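Local coordinates for protein aminotransferase class I and II (PDB 3OP7) that probably transfers amino groups between amino acids and 2-oxo acids, using pyridoxal 5'-phosphate held as a Schiff base on a lysine, at residues 85-96 with 244-255; 126-134 with 144-152. All blocks are in the same frame, centred on the assembly; numbering follows the deposited sequence.

After several N-terminal helices the chain lays down strand 84-87, at one edge of the eight-stranded mixed sheet, and turns into helix 89-101. Strand 107-112 and helix 117-124 follow, then strand 128-135 near the other edge. A short excursion through strand 141-142 brings helix 144-150 back over that strand, and contact 2 closes this small loop. The last four strands of this sheet, 157-161, 189-193, 214-219 and 232-235, are built before the chain returns after helix 238-244 to close contact 1, whose much longer loop takes in contact 2 entirely; the two do not cross. Contact 1 sits at edge strand 84-87, contact 2 on strand 128-135 near the opposite edge; their centres are about 27 Å apart.

Contact 1 (85-96 with 244-255); sequences LQTNGATGANLL and LRDYRDYTMICA
A buried, mainly apolar contact joins the strand-turn-helix at 85-96 to the loop 244-255, at the edge of the large sheet and beside the cofactor site. The fold is that of the class I and II aminotransferases, a mixed sheet flanked by helices, and the turn into helix 89-101 is where the phosphate of the cofactor-bearing residue 222 is held, by A90 N and T91 OG1. L96 carries the middle of the packing: both its methyls press on R248 CG, CD2 at 3.5 Å, while CD1 also touches the backbone of L244 and Y247. L85 continues this patch, its CD1 resting 3.7 Å from L244 CB and its CD2 against R245 CG; the guanidinium of R245 itself goes to E63. R248 bends at chi3 (63°), which swings its guanidinium back to the strand, where NH2 donates to Q86 O at 2.8 Å. That bond is bent, 135° at the hydrogen, and NH2 has a second acceptor in I62 O. The Y247 and Y250 hydroxyls bond to G1 and P5 of the second subunit, so the loop also belongs to the dimer interface. Nearer the turn, selenomethionine M252 reaches in with SE 3.6 Å from T87 CA. Its chain also bends at chi3 (84°), carrying the methyl CE to 3.4 Å from N88 OD1 and 3.5 Å from G92 O. Beyond it, Q86 has its NE2 held by D260, and a water that accepts from A255 N lies 2.8 Å from Q86 OE1.

Contact 2 (126-134 with 144-152); sequences GAEVDLWQI and LEKLRQLIR. With EDO (1,2-ethanediol), chain J.
W132 lies against the helix with L147 over one face of its indole: L147 CB sits 3.4 Å above the ring plane, toward the rim, and CD2 makes a CH-pi contact 4.0 Å from the centroid of the six-membered ring of W132. L144 CD2 meets the ring edge, 3.9 Å from W132 CZ2. With CG anti to the backbone N (chi1 -174°), the indole extends beneath the helix, and D143 O fixes NE1; Y175 and L179 of helix 173-184 join the cluster. Strand 128-135 pairs antiparallel with edge strand 141-142, and helix 144-150 packs back on the mixed sheet of the aminotransferase fold, at 171° to strand 128-134, axes 8.7 Å apart. L150 continues the packing, CD1 against L131 O and W132 CA, CD2 against D130 CG. Past it the contact is polar and partly solvent-facing. R152 NH1 and NH2 form a two-bond salt bridge to E128 OE1 (3.0 Å) and OE2 (2.7 Å), which lie near the guanidinium plane but are met from above the carboxylate plane. D130, bonded to H107, adds a long salt bridge; a water links D130 OD2, L150 O and R152 NE. Exposed R148 NE donates to O2 of 1,2-ethanediol, probably from the crystallisation liquor.

Contact 1 (85-96 with 244-255)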
# COMPACT_ATOMS: atom_id res chain seq x y z
N LEU A 85 -2.49 9.90 10.55
CA LEU A 85 -2.45 9.67 9.13
C LEU A 85 -3.07 8.32 8.79
O LEU A 85 -2.62 7.28 9.26
CB LEU A 85 -1.02 9.72 8.56
CG LEU A 85 -0.26 11.02 8.69
CD1 LEU A 85 1.17 10.81 8.21
CD2 LEU A 85 -0.97 12.13 7.87
N GLN A 86 -4.05 8.34 7.90
CA GLN A 86 -4.64 7.12 7.37
C GLN A 86 -3.68 6.38 6.47
O GLN A 86 -2.96 7.00 5.66
CB GLN A 86 -5.90 7.45 6.56
CG GLN A 86 -6.78 6.26 6.24
CD GLN A 86 -8.09 6.73 5.67
OE1 GLN A 86 -8.14 7.14 4.54
NE2 GLN A 86 -9.13 6.73 6.47
N THR A 87 -3.73 5.05 6.56
CA THR A 87 -2.91 4.19 5.73
C THR A 87 -3.68 2.99 5.21
O THR A 87 -4.82 2.70 5.69
CB THR A 87 -1.70 3.70 6.55
OG1 THR A 87 -2.20 2.97 7.69
CG2 THR A 87 -0.79 4.89 6.98
N ASN A 88 -3.11 2.29 4.22
CA ASN A 88 -3.69 1.02 3.77
C ASN A 88 -3.37 -0.10 4.75
O ASN A 88 -2.39 -0.86 4.58
CB ASN A 88 -3.30 0.66 2.33
CG ASN A 88 -1.80 0.43 2.13
OD1 ASN A 88 -1.01 1.23 2.61
ND2 ASN A 88 -1.42 -0.65 1.40
N GLY A 89 -4.19 -0.21 5.80
CA GLY A 89 -3.90 -1.16 6.87
C GLY A 89 -2.79 -0.74 7.78
O GLY A 89 -2.05 0.22 7.47
N ALA A 90 -2.63 -1.47 8.88
CA ALA A 90 -1.39 -1.42 9.66
C ALA A 90 -0.16 -1.77 8.80
O ALA A 90 0.93 -1.24 9.05
CB ALA A 90 -1.49 -2.28 10.92
N THR A 91 -0.35 -2.60 7.76
CA THR A 91 0.72 -2.93 6.81
C THR A 91 1.34 -1.65 6.27
O THR A 91 2.56 -1.45 6.32
CB THR A 91 0.22 -3.87 5.69
OG1 THR A 91 -0.29 -5.11 6.24
CG2 THR A 91 1.36 -4.22 4.77
N GLY A 92 0.47 -0.81 5.71
CA GLY A 92 0.94 0.42 5.11
C GLY A 92 1.50 1.38 6.11
O GLY A 92 2.45 2.15 5.77
N ALA A 93 0.98 1.35 7.35
CA ALA A 93 1.46 2.24 8.39
C ALA A 93 2.89 1.86 8.85
O ALA A 93 3.79 2.71 8.90
CB ALA A 93 0.55 2.29 9.57
N ASN A 94 3.11 0.57 9.13
CA ASN A 94 4.47 0.14 9.48
C ASN A 94 5.46 0.48 8.38
O ASN A 94 6.57 0.96 8.68
CB ASN A 94 4.56 -1.39 9.79
CG ASN A 94 3.94 -1.79 11.09
OD1 ASN A 94 3.97 -1.06 12.10
ND2 ASN A 94 3.49 -3.05 11.15
N LEU A 95 5.11 0.19 7.12
CA LEU A 95 5.98 0.46 6.01
C LEU A 95 6.25 1.96 5.91
O LEU A 95 7.39 2.38 5.69
CB LEU A 95 5.37 -0.02 4.70
CG LEU A 95 6.21 0.30 3.45
CD1 LEU A 95 7.62 -0.27 3.55
CD2 LEU A 95 5.47 -0.19 2.22
N LEU A 96 5.21 2.77 5.99
CA LEU A 96 5.38 4.23 5.88
C LEU A 96 6.35 4.75 6.96
O LEU A 96 7.24 5.57 6.67
CB LEU A 96 4.07 4.93 6.02
CG LEU A 96 4.08 6.47 5.98
CD1 LEU A 96 4.69 6.99 4.66
CD2 LEU A 96 2.65 7.01 6.24
N LEU A 244 6.34 12.10 7.69
CA LEU A 244 5.66 10.99 6.99
C LEU A 244 4.81 11.46 5.83
O LEU A 244 4.66 10.76 4.86
CB LEU A 244 4.81 10.18 7.95
CG LEU A 244 5.49 9.57 9.18
CD1 LEU A 244 4.55 8.63 10.01
CD2 LEU A 244 6.78 8.85 8.89
N ARG A 245 4.21 12.65 5.96
CA ARG A 245 3.26 13.14 4.95
C ARG A 245 3.88 13.30 3.57
O ARG A 245 3.14 13.36 2.58
CB ARG A 245 2.73 14.51 5.33
CG ARG A 245 1.78 14.56 6.47
CD ARG A 245 1.18 15.94 6.44
NE ARG A 245 -0.04 15.91 7.18
CZ ARG A 245 -0.08 16.23 8.46
NH1 ARG A 245 1.02 16.68 9.03
NH2 ARG A 245 -1.21 16.15 9.14
N ASP A 246 5.19 13.41 3.52
CA ASP A 246 5.88 13.64 2.29
C ASP A 246 6.40 12.37 1.60
O ASP A 246 7.12 12.46 0.60
CB ASP A 246 7.03 14.62 2.51
CG ASP A 246 6.55 16.06 2.78
OD1 ASP A 246 5.46 16.49 2.26
OD2 ASP A 246 7.29 16.75 3.50
N TYR A 247 6.06 11.20 2.16
CA TYR A 247 6.52 9.91 1.63
C TYR A 247 5.39 8.95 1.24
O TYR A 247 5.65 7.88 0.67
CB TYR A 247 7.43 9.21 2.63
CG TYR A 247 8.69 9.96 2.87
CD1 TYR A 247 9.81 9.77 2.05
CD2 TYR A 247 8.76 10.92 3.87
CE1 TYR A 247 10.96 10.50 2.26
CE2 TYR A 247 9.89 11.64 4.09
CZ TYR A 247 10.99 11.44 3.28
OH TYR A 247 12.11 12.22 3.50
N ARG A 248 4.13 9.33 1.46
CA ARG A 248 3.03 8.41 1.17
C ARG A 248 2.86 8.11 -0.34
O ARG A 248 2.30 7.08 -0.65
CB ARG A 248 1.72 8.90 1.82
CG ARG A 248 1.88 8.87 3.36
CD ARG A 248 0.70 9.47 4.20
NE ARG A 248 -0.56 8.76 4.04
CZ ARG A 248 -1.60 9.17 3.32
NH1 ARG A 248 -1.54 10.31 2.63
NH2 ARG A 248 -2.69 8.42 3.25
N ASP A 249 3.32 8.95 -1.26
CA ASP A 249 3.22 8.57 -2.67
C ASP A 249 4.22 7.49 -3.07
O ASP A 249 4.12 6.93 -4.17
CB ASP A 249 3.34 9.74 -3.65
CG ASP A 249 2.18 10.72 -3.56
OD1 ASP A 249 1.35 10.57 -2.65
OD2 ASP A 249 2.16 11.61 -4.44
N TYR A 250 5.16 7.13 -2.21
CA TYR A 250 6.01 6.00 -2.59
C TYR A 250 5.29 4.71 -2.39
O TYR A 250 5.69 3.69 -2.98
CB TYR A 250 7.28 5.98 -1.71
CG TYR A 250 8.33 6.97 -2.09
CD1 TYR A 250 9.05 6.86 -3.28
CD2 TYR A 250 8.65 8.03 -1.25
CE1 TYR A 250 10.03 7.71 -3.57
CE2 TYR A 250 9.64 8.91 -1.54
CZ TYR A 250 10.36 8.76 -2.72
OH TYR A 250 11.36 9.64 -3.15
N THR A 251 4.34 4.67 -1.45
CA THR A 251 3.73 3.42 -1.03
C THR A 251 2.24 3.26 -1.26
O THR A 251 1.77 2.13 -1.47
CB THR A 251 4.02 3.24 0.48
OG1 THR A 251 3.34 4.27 1.20
CG2 THR A 251 5.58 3.31 0.73
N MSE A 252 1.45 4.34 -1.18
CA MSE A 252 0.02 4.21 -1.22
C MSE A 252 -0.73 5.35 -1.95
O MSE A 252 -1.77 5.09 -2.52
CB MSE A 252 -0.53 4.03 0.19
CG MSE A 252 -0.26 5.17 1.06
SE MSE A 252 -0.89 5.13 2.84
CE MSE A 252 0.69 4.12 3.41
N ILE A 253 -0.17 6.57 -1.90
CA ILE A 253 -0.89 7.88 -2.12
C ILE A 253 -1.96 8.14 -1.03
O ILE A 253 -1.89 9.15 -0.30
CB ILE A 253 -1.48 8.07 -3.53
CG1 ILE A 253 -0.39 7.89 -4.59
CG2 ILE A 253 -2.15 9.49 -3.62
CD1 ILE A 253 -0.86 8.05 -6.02
N CYS A 254 -2.93 7.25 -0.99
CA CYS A 254 -4.02 7.31 -0.04
C CYS A 254 -4.71 5.94 -0.00
O CYS A 254 -4.50 5.05 -0.84
CB CYS A 254 -5.02 8.41 -0.47
SG CYS A 254 -5.58 8.21 -2.08
N ALA A 255 -5.60 5.81 0.96
CA ALA A 255 -6.45 4.67 1.04
C ALA A 255 -7.74 4.96 0.32
O ALA A 255 -7.92 6.08 -0.23
CB ALA A 255 -6.74 4.39 2.52
O HOH W 1 -5.96 7.87 2.91

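Contact 2 (126-134 with 144-152)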
# COMPACT_ATOMS: atom_id res chain seq x y z
N GLY A 126 19.17 -0.86 4.89
CA GLY A 126 20.56 -0.67 5.27
C GLY A 126 20.79 -0.42 6.76
O GLY A 126 21.92 -0.10 7.17
N ALA A 127 19.75 -0.60 7.59
CA ALA A 127 19.90 -0.47 9.04
C ALA A 127 20.66 -1.65 9.64
O ALA A 127 20.60 -2.78 9.17
CB ALA A 127 18.49 -0.35 9.76
N GLU A 128 21.34 -1.37 10.73
CA GLU A 128 21.92 -2.42 11.53
C GLU A 128 20.89 -2.81 12.58
O GLU A 128 20.56 -2.00 13.44
CB GLU A 128 23.21 -1.92 12.18
CG GLU A 128 23.88 -3.02 12.90
CD GLU A 128 25.24 -2.65 13.49
OE1 GLU A 128 25.78 -1.53 13.27
OE2 GLU A 128 25.75 -3.52 14.22
N VAL A 129 20.38 -4.04 12.53
CA VAL A 129 19.23 -4.44 13.33
C VAL A 129 19.62 -5.48 14.36
O VAL A 129 20.12 -6.54 14.00
CB VAL A 129 18.10 -5.02 12.46
CG1 VAL A 129 16.90 -5.49 13.35
CG2 VAL A 129 17.67 -3.99 11.42
N ASP A 130 19.46 -5.14 15.63
CA ASP A 130 19.63 -6.08 16.72
C ASP A 130 18.27 -6.64 17.15
O ASP A 130 17.25 -5.95 17.10
CB ASP A 130 20.31 -5.36 17.90
CG ASP A 130 21.83 -5.38 17.84
OD1 ASP A 130 22.41 -6.46 17.54
OD2 ASP A 130 22.46 -4.32 18.11
N LEU A 131 18.28 -7.89 17.59
CA LEU A 131 17.07 -8.60 17.97
C LEU A 131 16.92 -8.69 19.46
O LEU A 131 17.81 -9.17 20.19
CB LEU A 131 17.05 -9.97 17.32
CG LEU A 131 17.16 -9.96 15.78
CD1 LEU A 131 17.16 -11.42 15.27
CD2 LEU A 131 16.09 -9.15 15.07
N TRP A 132 15.79 -8.21 19.94
CA TRP A 132 15.50 -8.20 21.36
C TRP A 132 14.56 -9.37 21.63
O TRP A 132 13.37 -9.30 21.34
CB TRP A 132 14.86 -6.85 21.68
CG TRP A 132 14.62 -6.60 23.15
CD1 TRP A 132 15.33 -7.12 24.22
CD2 TRP A 132 13.64 -5.73 23.73
NE1 TRP A 132 14.82 -6.63 25.39
CE2 TRP A 132 13.77 -5.80 25.12
CE3 TRP A 132 12.63 -4.93 23.19
CZ2 TRP A 132 12.95 -5.04 25.99
CZ3 TRP A 132 11.81 -4.19 24.06
CH2 TRP A 132 11.98 -4.25 25.41
N GLN A 133 15.13 -10.42 22.23
CA GLN A 133 14.52 -11.77 22.23
C GLN A 133 13.46 -11.95 23.32
O GLN A 133 13.72 -11.73 24.49
CB GLN A 133 15.60 -12.87 22.42
CG GLN A 133 16.67 -12.94 21.30
CD GLN A 133 16.20 -13.60 20.03
OE1 GLN A 133 15.13 -14.24 19.98
NE2 GLN A 133 16.98 -13.44 18.95
N ILE A 134 12.27 -12.39 22.91
CA ILE A 134 11.21 -12.70 23.83
C ILE A 134 11.62 -13.97 24.57
O ILE A 134 12.35 -14.82 24.02
CB ILE A 134 9.82 -12.84 23.18
CG1 ILE A 134 9.78 -14.03 22.22
CG2 ILE A 134 9.42 -11.49 22.43
CD1 ILE A 134 8.46 -14.11 21.39
N LEU A 144 14.23 -6.36 29.72
CA LEU A 144 14.67 -4.96 29.74
C LEU A 144 16.15 -4.81 30.09
O LEU A 144 16.79 -3.92 29.53
CB LEU A 144 13.80 -4.17 30.69
CG LEU A 144 12.36 -3.93 30.27
CD1 LEU A 144 11.50 -3.54 31.47
CD2 LEU A 144 12.30 -2.86 29.11
N GLU A 145 16.71 -5.67 30.96
CA GLU A 145 18.17 -5.63 31.19
C GLU A 145 18.95 -5.91 29.90
O GLU A 145 19.98 -5.29 29.66
CB GLU A 145 18.65 -6.63 32.26
CG GLU A 145 18.09 -6.34 33.59
CD GLU A 145 18.70 -7.22 34.68
OE1 GLU A 145 19.44 -8.18 34.35
OE2 GLU A 145 18.43 -6.91 35.86
N LYS A 146 18.44 -6.82 29.06
CA LYS A 146 19.10 -7.09 27.79
C LYS A 146 18.97 -5.93 26.86
O LYS A 146 19.88 -5.64 26.05
CB LYS A 146 18.62 -8.40 27.15
CG LYS A 146 19.12 -9.57 28.01
CD LYS A 146 19.00 -10.97 27.40
CE LYS A 146 19.36 -12.03 28.42
NZ LYS A 146 18.17 -12.47 29.20
N LEU A 147 17.83 -5.25 26.92
CA LEU A 147 17.69 -4.05 26.10
C LEU A 147 18.75 -3.00 26.45
O LEU A 147 19.30 -2.33 25.55
CB LEU A 147 16.33 -3.43 26.24
CG LEU A 147 16.06 -2.19 25.35
CD1 LEU A 147 16.20 -2.44 23.83
CD2 LEU A 147 14.67 -1.64 25.68
N ARG A 148 19.02 -2.84 27.74
CA ARG A 148 20.07 -1.92 28.19
C ARG A 148 21.45 -2.31 27.63
O ARG A 148 22.28 -1.44 27.49
CB ARG A 148 20.09 -1.79 29.70
CG ARG A 148 18.87 -1.10 30.27
CD ARG A 148 19.00 -0.87 31.77
NE ARG A 148 17.75 -0.36 32.30
CZ ARG A 148 16.75 -1.12 32.71
NH1 ARG A 148 16.89 -2.44 32.84
NH2 ARG A 148 15.64 -0.55 33.11
N GLN A 149 21.67 -3.59 27.33
CA GLN A 149 22.93 -4.06 26.75
C GLN A 149 22.98 -3.82 25.24
O GLN A 149 24.07 -3.57 24.66
CB GLN A 149 23.15 -5.55 27.05
CG GLN A 149 23.25 -5.93 28.50
CD GLN A 149 23.41 -7.42 28.67
OE1 GLN A 149 22.96 -8.20 27.83
NE2 GLN A 149 24.08 -7.83 29.74
N LEU A 150 21.82 -3.87 24.59
CA LEU A 150 21.77 -3.70 23.13
C LEU A 150 21.75 -2.25 22.67
O LEU A 150 22.21 -1.96 21.57
CB LEU A 150 20.53 -4.38 22.55
CG LEU A 150 20.51 -5.91 22.68
CD1 LEU A 150 19.07 -6.40 22.46
CD2 LEU A 150 21.48 -6.50 21.65
N ILE A 151 21.20 -1.36 23.47
CA ILE A 151 21.03 0.04 23.07
C ILE A 151 22.39 0.73 22.96
O ILE A 151 23.34 0.42 23.72
CB ILE A 151 20.07 0.80 24.05
CG1 ILE A 151 19.56 2.10 23.40
CG2 ILE A 151 20.72 1.00 25.40
CD1 ILE A 151 18.28 2.69 23.98
N ARG A 152 22.45 1.71 22.08
CA ARG A 152 23.66 2.44 21.78
C ARG A 152 23.34 3.91 21.86
O ARG A 152 22.17 4.30 21.66
CB ARG A 152 24.10 2.14 20.35
CG ARG A 152 24.45 0.68 20.07
CD ARG A 152 24.86 0.59 18.59
NE ARG A 152 25.02 -0.81 18.19
CZ ARG A 152 25.33 -1.19 16.94
NH1 ARG A 152 25.51 -0.29 16.00
NH2 ARG A 152 25.40 -2.47 16.65
C1 EDO J . 18.30 4.71 32.07
O1 EDO J . 16.95 5.16 32.35
C2 EDO J . 18.61 3.44 32.88
O2 EDO J . 18.43 2.22 32.15
O HOH W 2 24.10 -3.13 20.21